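Local atomic coordinates of Bd3459 (Bdellovibrio bacteriovorus, PDB entry 5CEC), a protein that probably acts as a serine-type D-Ala-D-Ala carboxypeptidase or endopeptidase of the S13 family and is bound by the immunity protein Bd3460. Residues Asp105-Asn119 / Lys138-Glu152. The protein carries 1 engineered substitution. Numbering follows the deposited sequence.
Sequences DIHIEGSRDPLFGRN and KLTFDENFLLAWLAE. With SO4 (sulfate ion), chain E.
Lys138 O accepts a hydrogen bond from the backbone N of Ile106, opening the parallel pairing of strands 104-109 and 135-141, the two strands of a beta-alpha-beta unit joined through helix 118-130. Leu139 sends CD1 against Ile106 and Ile108, on the face that carries Phe141. On the other face, Thr140 places OG1 between its backbone N and carbonyl carbon (chi1 67°), where it meets the edge of the His107 ring in a 2.7 Å hydrogen bond to ND1; a water links NE2 to Asp142 OD2.

Asp142 suits the first position of the type I turn Asp142-Phe145, because its OD1 can accept from Asn144 N (an Asx turn) and, from the opposite face of the carboxylate, from Gly110 N at 2.9 Å. Gly110, with no side chain, lets the turn come close, its CA 3.7 Å from Phe145 N. Asn144 O accepts from Arg112 N, while its OD1 receives Arg112 NH1 on a lone pair, in the guanidinium plane; Asn262 takes Arg112 NE. An aromatic ring suits position 145 by offering a face to Ile108 CG2 and an edge to the face of Phe116 (T-shaped, planes at 83°). Leu146 CD1 and CD2 cover one face of the Arg112 guanidinium.

Trp149 O accepts from Arg118 N, and Arg118 CA sits over the indole face, 3.6 Å from the six-membered ring centroid, a CH-pi contact. A sulfate, probably from the crystallisation liquor, meets Trp149 NE1 and Arg118 NH1, while Arg118 NE salt-bridges Glu153. Glu152, salt-bridged to Arg246 through OE1, receives Asn119 ND2 on OE2 at 2.9 Å, from above the carboxylate plane.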
ATOM      1  N   ASP A 105       0.729 -35.964  16.151  1.00 20.54           N
ATOM      2  CA  ASP A 105       1.677 -34.957  16.620  1.00 21.34           C
ATOM      3  C   ASP A 105       2.257 -34.261  15.413  1.00 20.36           C
ATOM      4  O   ASP A 105       2.574 -34.917  14.403  1.00 21.55           O
ATOM      5  CB  ASP A 105       2.821 -35.577  17.429  1.00 23.78           C
ATOM      6  CG  ASP A 105       2.390 -36.064  18.798  1.00 26.56           C
ATOM      7  OD1 ASP A 105       1.348 -35.614  19.336  1.00 27.12           O
ATOM      8  OD2 ASP A 105       3.131 -36.914  19.341  1.00 32.08           O
ATOM      9  N   ILE A 106       2.410 -32.939  15.500  1.00 19.49           N
ATOM     10  CA  ILE A 106       2.933 -32.166  14.387  1.00 19.45           C
ATOM     11  C   ILE A 106       3.972 -31.197  14.883  1.00 18.54           C
ATOM     12  O   ILE A 106       3.701 -30.408  15.780  1.00 19.77           O
ATOM     13  CB  ILE A 106       1.855 -31.410  13.619  1.00 19.69           C
ATOM     14  CG1 ILE A 106       0.834 -32.403  13.049  1.00 21.04           C
ATOM     15  CG2 ILE A 106       2.477 -30.586  12.488  1.00 20.04           C
ATOM     16  CD1 ILE A 106      -0.262 -31.769  12.227  1.00 22.83           C
ATOM     17  N   HIS A 107       5.151 -31.230  14.273  1.00 18.57           N
ATOM     18  CA  HIS A 107       6.169 -30.215  14.513  1.00 18.07           C
ATOM     19  C   HIS A 107       6.307 -29.342  13.277  1.00 17.35           C
ATOM     20  O   HIS A 107       6.533 -29.864  12.189  1.00 18.27           O
ATOM     21  CB  HIS A 107       7.538 -30.810  14.836  1.00 19.52           C
ATOM     22  CG  HIS A 107       8.634 -29.789  14.949  1.00 20.10           C
ATOM     23  ND1 HIS A 107       8.760 -28.946  16.033  1.00 20.29           N
ATOM     24  CD2 HIS A 107       9.643 -29.466  14.106  1.00 20.11           C
ATOM     25  CE1 HIS A 107       9.827 -28.186  15.868  1.00 20.03           C
ATOM     26  NE2 HIS A 107      10.363 -28.461  14.700  1.00 20.81           N
ATOM     27  N   ILE A 108       6.158 -28.026  13.429  1.00 17.67           N
ATOM     28  CA  ILE A 108       6.364 -27.074  12.334  1.00 17.21           C
ATOM     29  C   ILE A 108       7.822 -26.590  12.287  1.00 16.93           C
ATOM     30  O   ILE A 108       8.310 -25.941  13.215  1.00 18.33           O
ATOM     31  CB  ILE A 108       5.425 -25.869  12.428  1.00 17.62           C
ATOM     32  CG1 ILE A 108       3.946 -26.315  12.420  1.00 18.36           C
ATOM     33  CG2 ILE A 108       5.690 -24.921  11.274  1.00 18.27           C
ATOM     34  CD1 ILE A 108       2.964 -25.201  12.700  1.00 20.16           C
ATOM     35  N   GLU A 109       8.515 -26.970  11.226  1.00 17.15           N
ATOM     36  CA  GLU A 109       9.839 -26.501  10.917  1.00 17.68           C
ATOM     37  C   GLU A 109       9.650 -25.300  10.008  1.00 17.03           C
ATOM     38  O   GLU A 109       9.297 -25.434   8.828  1.00 17.71           O
ATOM     39  CB  GLU A 109      10.648 -27.634  10.254  1.00 18.50           C
ATOM     40  CG  GLU A 109      12.008 -27.183   9.725  1.00 20.26           C
ATOM     41  CD  GLU A 109      12.773 -28.280   8.999  1.00 22.47           C
ATOM     42  OE1 GLU A 109      12.260 -29.410   8.884  1.00 26.33           O
ATOM     43  OE2 GLU A 109      13.890 -28.004   8.505  1.00 27.59           O
ATOM     44  N   GLY A 110       9.823 -24.105  10.575  1.00 16.40           N
ATOM     45  CA  GLY A 110       9.489 -22.905   9.836  1.00 16.83           C
ATOM     46  C   GLY A 110      10.438 -22.563   8.703  1.00 16.50           C
ATOM     47  O   GLY A 110      11.562 -23.049   8.643  1.00 18.70           O
ATOM     48  N   SER A 111       9.954 -21.719   7.809  1.00 16.42           N
ATOM     49  CA  SER A 111      10.697 -21.223   6.682  1.00 16.18           C
ATOM     50  C   SER A 111      10.935 -19.704   6.724  1.00 17.08           C
ATOM     51  O   SER A 111      11.455 -19.148   5.763  1.00 17.51           O
ATOM     52  CB  SER A 111       9.953 -21.547   5.381  1.00 16.89           C
ATOM     53  OG  SER A 111       8.684 -20.930   5.380  1.00 17.65           O
ATOM     54  N   ARG A 112      10.461 -19.034   7.779  1.00 16.53           N
ATOM     55  CA  ARG A 112      10.436 -17.567   7.856  1.00 16.27           C
ATOM     56  C   ARG A 112       9.579 -16.930   6.767  1.00 15.69           C
ATOM     57  O   ARG A 112       9.736 -15.772   6.409  1.00 16.15           O
ATOM     58  CB  ARG A 112      11.843 -16.967   7.875  1.00 17.53           C
ATOM     59  CG  ARG A 112      12.736 -17.582   8.940  1.00 18.04           C
ATOM     60  CD  ARG A 112      13.967 -16.718   9.229  1.00 19.16           C
ATOM     61  NE  ARG A 112      13.606 -15.506   9.963  1.00 18.81           N
ATOM     62  CZ  ARG A 112      13.407 -15.428  11.273  1.00 19.83           C
ATOM     63  NH1 ARG A 112      13.563 -16.504  12.061  1.00 20.38           N
ATOM     64  NH2 ARG A 112      13.052 -14.254  11.794  1.00 21.22           N
ATOM     65  N   ASP A 113       8.570 -17.680   6.310  1.00 14.37           N
ATOM     66  CA  ASP A 113       7.550 -17.133   5.388  1.00 15.17           C
ATOM     67  C   ASP A 113       7.060 -15.823   6.032  1.00 13.72           C
ATOM     68  O   ASP A 113       6.556 -15.845   7.159  1.00 15.27           O
ATOM     69  CB  ASP A 113       6.426 -18.176   5.233  1.00 14.23           C
ATOM     70  CG  ASP A 113       5.305 -17.755   4.323  1.00 15.25           C
ATOM     71  OD1 ASP A 113       5.120 -16.559   4.025  1.00 16.64           O
ATOM     72  OD2 ASP A 113       4.591 -18.689   3.901  1.00 17.17           O
ATOM     73  N   PRO A 114       7.146 -14.706   5.294  1.00 14.22           N
ATOM     74  CA  PRO A 114       6.790 -13.379   5.834  1.00 14.88           C
ATOM     75  C   PRO A 114       5.357 -12.976   5.597  1.00 14.71           C
ATOM     76  O   PRO A 114       5.002 -11.825   5.811  1.00 14.70           O
ATOM     77  CB  PRO A 114       7.738 -12.441   5.074  1.00 15.27           C
ATOM     78  CG  PRO A 114       7.820 -13.082   3.741  1.00 15.74           C
ATOM     79  CD  PRO A 114       7.816 -14.576   3.992  1.00 14.97           C
ATOM     80  N   LEU A 115       4.533 -13.929   5.163  1.00 14.38           N
ATOM     81  CA  LEU A 115       3.107 -13.696   4.951  1.00 15.02           C
ATOM     82  C   LEU A 115       2.293 -14.841   5.510  1.00 15.22           C
ATOM     83  O   LEU A 115       1.341 -15.297   4.892  1.00 17.66           O
ATOM     84  CB  LEU A 115       2.841 -13.438   3.460  1.00 16.27           C
ATOM     85  CG  LEU A 115       1.448 -13.015   3.021  1.00 17.97           C
ATOM     86  CD1 LEU A 115       0.883 -11.964   3.953  1.00 18.86           C
ATOM     87  CD2 LEU A 115       1.430 -12.559   1.567  1.00 18.15           C
ATOM     88  N   PHE A 116       2.643 -15.252   6.719  1.00 14.73           N
ATOM     89  CA  PHE A 116       2.008 -16.399   7.369  1.00 14.66           C
ATOM     90  C   PHE A 116       1.203 -15.840   8.530  1.00 15.34           C
ATOM     91  O   PHE A 116       1.742 -15.557   9.603  1.00 15.90           O
ATOM     92  CB  PHE A 116       3.027 -17.454   7.803  1.00 14.56           C
ATOM     93  CG  PHE A 116       2.474 -18.834   7.903  1.00 14.34           C
ATOM     94  CD1 PHE A 116       1.325 -19.095   8.618  1.00 16.09           C
ATOM     95  CD2 PHE A 116       3.082 -19.893   7.264  1.00 15.22           C
ATOM     96  CE1 PHE A 116       0.807 -20.370   8.718  1.00 16.79           C
ATOM     97  CE2 PHE A 116       2.563 -21.192   7.363  1.00 16.30           C
ATOM     98  CZ  PHE A 116       1.426 -21.411   8.077  1.00 15.59           C
ATOM     99  N   GLY A 117      -0.088 -15.678   8.274  1.00 15.08           N
ATOM    100  CA  GLY A 117      -1.020 -15.144   9.244  1.00 16.05           C
ATOM    101  C   GLY A 117      -2.342 -15.869   9.130  1.00 14.73           C
ATOM    102  O   GLY A 117      -2.389 -17.075   8.846  1.00 15.44           O
ATOM    103  N   ARG A 118      -3.421 -15.118   9.306  1.00 14.92           N
ATOM    104  CA  ARG A 118      -4.781 -15.671   9.182  1.00 15.05           C
ATOM    105  C   ARG A 118      -4.976 -16.528   7.953  1.00 15.28           C
ATOM    106  O   ARG A 118      -5.441 -17.666   8.059  1.00 15.51           O
ATOM    107  CB  ARG A 118      -5.815 -14.512   9.168  1.00 16.55           C
ATOM    108  CG  ARG A 118      -7.265 -14.991   9.036  1.00 16.71           C
ATOM    109  CD  ARG A 118      -8.172 -13.889   8.500  1.00 18.65           C
ATOM    110  NE  ARG A 118      -8.161 -12.705   9.344  1.00 18.65           N
ATOM    111  CZ  ARG A 118      -8.880 -12.546  10.468  1.00 18.89           C
ATOM    112  NH1 ARG A 118      -9.642 -13.517  10.953  1.00 20.38           N
ATOM    113  NH2 ARG A 118      -8.825 -11.393  11.095  1.00 22.35           N
ATOM    114  N   ASN A 119      -4.704 -15.968   6.783  1.00 15.63           N
ATOM    115  CA  ASN A 119      -5.160 -16.636   5.555  1.00 15.28           C
ATOM    116  C   ASN A 119      -4.333 -17.871   5.218  1.00 14.80           C
ATOM    117  O   ASN A 119      -4.892 -18.911   4.812  1.00 16.70           O
ATOM    118  CB  ASN A 119      -5.236 -15.641   4.414  1.00 16.43           C
ATOM    119  CG  ASN A 119      -6.327 -14.634   4.617  1.00 17.31           C
ATOM    120  OD1 ASN A 119      -7.373 -14.994   5.111  1.00 18.39           O
ATOM    121  ND2 ASN A 119      -6.092 -13.383   4.280  1.00 18.80           N
ATOM    122  N   LYS A 138      -0.035 -32.944  20.075  1.00 25.74           N
ATOM    123  CA  LYS A 138       1.030 -32.029  20.394  1.00 25.26           C
ATOM    124  C   LYS A 138       1.417 -31.297  19.104  1.00 23.28           C
ATOM    125  O   LYS A 138       1.781 -31.907  18.101  1.00 26.53           O
ATOM    126  CB  LYS A 138       2.211 -32.764  21.009  1.00 27.55           C
ATOM    127  CG  LYS A 138       3.328 -31.860  21.472  1.00 34.27           C
ATOM    128  CD  LYS A 138       4.353 -32.580  22.338  1.00 40.25           C
ATOM    129  CE  LYS A 138       5.088 -33.663  21.570  1.00 46.04           C
ATOM    130  NZ  LYS A 138       6.203 -34.235  22.385  1.00 52.80           N
ATOM    131  N   LEU A 139       1.241 -29.984  19.128  1.00 22.71           N
ATOM    132  CA  LEU A 139       1.704 -29.102  18.077  1.00 21.92           C
ATOM    133  C   LEU A 139       2.914 -28.347  18.563  1.00 21.55           C
ATOM    134  O   LEU A 139       2.827 -27.582  19.519  1.00 24.71           O
ATOM    135  CB  LEU A 139       0.608 -28.137  17.644  1.00 21.63           C
ATOM    136  CG  LEU A 139       0.984 -27.135  16.554  1.00 21.65           C
ATOM    137  CD1 LEU A 139       1.356 -27.862  15.264  1.00 20.57           C
ATOM    138  CD2 LEU A 139      -0.139 -26.129  16.315  1.00 23.01           C
ATOM    139  N   THR A 140       4.047 -28.537  17.917  1.00 19.94           N
ATOM    140  CA  THR A 140       5.256 -27.794  18.270  1.00 20.05           C
ATOM    141  C   THR A 140       5.751 -27.031  17.068  1.00 18.25           C
ATOM    142  O   THR A 140       5.312 -27.274  15.961  1.00 19.27           O
ATOM    143  CB  THR A 140       6.357 -28.701  18.869  1.00 21.38           C
ATOM    144  OG1 THR A 140       6.845 -29.604  17.882  1.00 21.88           O
ATOM    145  CG2 THR A 140       5.839 -29.449  20.071  1.00 23.22           C
ATOM    146  N   PHE A 141       6.627 -26.060  17.303  1.00 18.59           N
ATOM    147  CA  PHE A 141       7.095 -25.163  16.254  1.00 18.54           C
ATOM    148  C   PHE A 141       8.459 -24.610  16.629  1.00 19.54           C
ATOM    149  O   PHE A 141       8.776 -24.491  17.820  1.00 19.23           O
ATOM    150  CB  PHE A 141       6.105 -24.020  16.014  1.00 19.26           C
ATOM    151  CG  PHE A 141       5.959 -23.097  17.202  1.00 17.91           C
ATOM    152  CD1 PHE A 141       5.089 -23.397  18.240  1.00 18.89           C
ATOM    153  CD2 PHE A 141       6.747 -21.966  17.316  1.00 18.78           C
ATOM    154  CE1 PHE A 141       5.008 -22.589  19.347  1.00 19.22           C
ATOM    155  CE2 PHE A 141       6.668 -21.178  18.428  1.00 19.45           C
ATOM    156  CZ  PHE A 141       5.804 -21.482  19.435  1.00 18.92           C
ATOM    157  N   ASP A 142       9.258 -24.282  15.615  1.00 17.50           N
ATOM    158  CA  ASP A 142      10.607 -23.749  15.848  1.00 18.78           C
ATOM    159  C   ASP A 142      10.654 -22.230  15.630  1.00 18.37           C
ATOM    160  O   ASP A 142       9.644 -21.551  15.416  1.00 18.44           O
ATOM    161  CB  ASP A 142      11.670 -24.513  15.026  1.00 19.74           C
ATOM    162  CG  ASP A 142      11.629 -24.236  13.546  1.00 18.45           C
ATOM    163  OD1 ASP A 142      10.970 -23.273  13.084  1.00 19.09           O
ATOM    164  OD2 ASP A 142      12.297 -25.020  12.822  1.00 20.51           O
ATOM    165  N   GLU A 143      11.860 -21.699  15.761  1.00 18.55           N
ATOM    166  CA  GLU A 143      12.092 -20.269  15.760  1.00 20.17           C
ATOM    167  C   GLU A 143      12.014 -19.628  14.385  1.00 19.66           C
ATOM    168  O   GLU A 143      12.051 -18.415  14.268  1.00 20.40           O
ATOM    169  CB  GLU A 143      13.424 -19.918  16.444  1.00 23.40           C
ATOM    170  CG  GLU A 143      14.674 -20.363  15.700  1.00 25.91           C
ATOM    171  CD  GLU A 143      15.169 -21.757  16.034  1.00 26.89           C
ATOM    172  OE1 GLU A 143      14.372 -22.695  16.305  1.00 25.54           O
ATOM    173  OE2 GLU A 143      16.394 -21.932  15.963  1.00 31.83           O
ATOM    174  N   ASN A 144      11.809 -20.438  13.348  1.00 17.92           N
ATOM    175  CA  ASN A 144      11.610 -19.897  12.028  1.00 17.56           C
ATOM    176  C   ASN A 144      10.161 -19.887  11.608  1.00 15.54           C
ATOM    177  O   ASN A 144       9.866 -19.470  10.502  1.00 16.58           O
ATOM    178  CB  ASN A 144      12.470 -20.653  11.023  1.00 18.00           C
ATOM    179  CG  ASN A 144      13.934 -20.440  11.274  1.00 18.74           C
ATOM    180  OD1 ASN A 144      14.364 -19.308  11.482  1.00 20.32           O
ATOM    181  ND2 ASN A 144      14.704 -21.515  11.221  1.00 21.89           N
ATOM    182  N   PHE A 145       9.269 -20.348  12.497  1.00 16.90           N
ATOM    183  CA  PHE A 145       7.839 -20.301  12.213  1.00 16.39           C
ATOM    184  C   PHE A 145       7.311 -18.955  12.674  1.00 16.93           C
ATOM    185  O   PHE A 145       7.046 -18.744  13.858  1.00 17.84           O
ATOM    186  CB  PHE A 145       7.082 -21.442  12.884  1.00 16.56           C
ATOM    187  CG  PHE A 145       5.592 -21.397  12.631  1.00 15.79           C
ATOM    188  CD1 PHE A 145       5.101 -21.309  11.332  1.00 16.04           C
ATOM    189  CD2 PHE A 145       4.688 -21.354  13.701  1.00 16.68           C
ATOM    190  CE1 PHE A 145       3.725 -21.246  11.105  1.00 15.53           C
ATOM    191  CE2 PHE A 145       3.324 -21.295  13.475  1.00 16.94           C
ATOM    192  CZ  PHE A 145       2.837 -21.225  12.185  1.00 17.59           C
ATOM    193  N   LEU A 146       7.238 -18.032  11.733  1.00 15.77           N
ATOM    194  CA  LEU A 146       6.725 -16.699  11.986  1.00 16.09           C
ATOM    195  C   LEU A 146       5.244 -16.713  11.719  1.00 16.83           C
ATOM    196  O   LEU A 146       4.799 -17.143  10.657  1.00 20.24           O
ATOM    197  CB  LEU A 146       7.418 -15.658  11.143  1.00 17.12           C
ATOM    198  CG  LEU A 146       8.947 -15.705  11.169  1.00 17.30           C
ATOM    199  CD1 LEU A 146       9.525 -14.710  10.164  1.00 18.58           C
ATOM    200  CD2 LEU A 146       9.495 -15.471  12.579  1.00 18.72           C
ATOM    201  N   LEU A 147       4.468 -16.335  12.718  1.00 16.23           N
ATOM    202  CA  LEU A 147       3.013 -16.316  12.637  1.00 16.25           C
ATOM    203  C   LEU A 147       2.525 -15.013  13.228  1.00 16.34           C
ATOM    204  O   LEU A 147       2.783 -14.724  14.428  1.00 18.49           O
ATOM    205  CB  LEU A 147       2.408 -17.488  13.399  1.00 17.33           C
ATOM    206  CG  LEU A 147       0.895 -17.546  13.449  1.00 17.17           C
ATOM    207  CD1 LEU A 147       0.312 -17.832  12.072  1.00 17.99           C
ATOM    208  CD2 LEU A 147       0.453 -18.606  14.440  1.00 17.85           C
ATOM    209  N   ALA A 148       1.855 -14.212  12.400  1.00 16.25           N
ATOM    210  CA  ALA A 148       1.254 -12.935  12.824  1.00 16.09           C
ATOM    211  C   ALA A 148      -0.125 -12.927  12.226  1.00 15.91           C
ATOM    212  O   ALA A 148      -0.288 -12.760  11.021  1.00 15.66           O
ATOM    213  CB  ALA A 148       2.044 -11.754  12.304  1.00 18.01           C
ATOM    214  N   TRP A 149      -1.136 -13.094  13.065  1.00 15.90           N
ATOM    215  CA  TRP A 149      -2.461 -13.288  12.557  1.00 16.49           C
ATOM    216  C   TRP A 149      -2.906 -12.202  11.587  1.00 16.25           C
ATOM    217  O   TRP A 149      -3.456 -12.498  10.514  1.00 16.51           O
ATOM    218  CB  TRP A 149      -3.452 -13.406  13.714  1.00 16.91           C
ATOM    219  CG  TRP A 149      -4.731 -14.029  13.364  1.00 17.86           C
ATOM    220  CD1 TRP A 149      -5.962 -13.438  13.350  1.00 18.35           C
ATOM    221  CD2 TRP A 149      -4.940 -15.385  12.988  1.00 18.23           C
ATOM    222  NE1 TRP A 149      -6.922 -14.349  12.973  1.00 18.95           N
ATOM    223  CE2 TRP A 149      -6.327 -15.557  12.763  1.00 17.98           C
ATOM    224  CE3 TRP A 149      -4.105 -16.491  12.841  1.00 18.59           C
ATOM    225  CZ2 TRP A 149      -6.880 -16.780  12.369  1.00 19.05           C
ATOM    226  CZ3 TRP A 149      -4.665 -17.700  12.464  1.00 18.92           C
ATOM    227  CH2 TRP A 149      -6.033 -17.838  12.234  1.00 18.59           C
ATOM    228  N   LEU A 150      -2.635 -10.949  11.953  1.00 16.22           N
ATOM    229  CA  LEU A 150      -3.061  -9.786  11.173  1.00 17.74           C
ATOM    230  C   LEU A 150      -1.994  -9.328  10.146  1.00 17.74           C
ATOM    231  O   LEU A 150      -2.002  -8.173   9.708  1.00 18.22           O
ATOM    232  CB  LEU A 150      -3.500  -8.639  12.103  1.00 20.18           C
ATOM    233  CG  LEU A 150      -4.650  -8.985  13.041  1.00 21.57           C
ATOM    234  CD1 LEU A 150      -4.945  -7.784  13.921  1.00 24.68           C
ATOM    235  CD2 LEU A 150      -5.910  -9.439  12.316  1.00 23.14           C
ATOM    236  N   ALA A 151      -1.144 -10.258   9.700  1.00 16.96           N
ATOM    237  CA  ALA A 151      -0.034  -9.916   8.776  1.00 17.71           C
ATOM    238  C   ALA A 151      -0.449  -9.087   7.559  1.00 17.53           C
ATOM    239  O   ALA A 151       0.340  -8.299   7.074  1.00 18.97           O
ATOM    240  CB  ALA A 151       0.631 -11.190   8.309  1.00 18.89           C
ATOM    241  N   GLU A 152      -1.636  -9.359   7.010  1.00 17.66           N
ATOM    242  CA  GLU A 152      -2.180  -8.666   5.851  1.00 19.55           C
ATOM    243  C   GLU A 152      -3.278  -7.688   6.123  1.00 18.74           C
ATOM    244  O   GLU A 152      -3.986  -7.307   5.185  1.00 20.31           O
ATOM    245  CB  GLU A 152      -2.934  -9.672   4.982  1.00 26.69           C
ATOM    246  CG  GLU A 152      -2.161 -10.771   4.481  1.00 28.30           C
ATOM    247  CD  GLU A 152      -2.907 -11.496   3.400  1.00 20.80           C
ATOM    248  OE1 GLU A 152      -2.909 -10.995   2.285  1.00 20.08           O
ATOM    249  OE2 GLU A 152      -3.395 -12.581   3.692  1.00 18.50           O
TER
HETATM  250  S   SO4 E 503     -10.995 -13.743  14.228  1.00 32.41           S
HETATM  251  O1  SO4 E 503     -11.461 -12.909  13.089  1.00 31.28           O
HETATM  252  O2  SO4 E 503     -11.321 -13.108  15.521  1.00 37.54           O
HETATM  253  O3  SO4 E 503      -9.591 -14.160  14.094  1.00 35.62           O
HETATM  254  O4  SO4 E 503     -11.732 -15.061  14.238  1.00 36.61           O
HETATM  255  O   HOH W   1      12.602 -27.641  13.520  1.00 22.66           O
HETATM  256  O   HOH W   2      13.330 -24.046  10.551  1.00 19.97           O
HETATM  257  O   HOH W   3       6.507 -18.196   8.824  1.00 16.28           O
HETATM  258  O   HOH W   4      -3.223 -13.461   6.251  1.00 17.31           O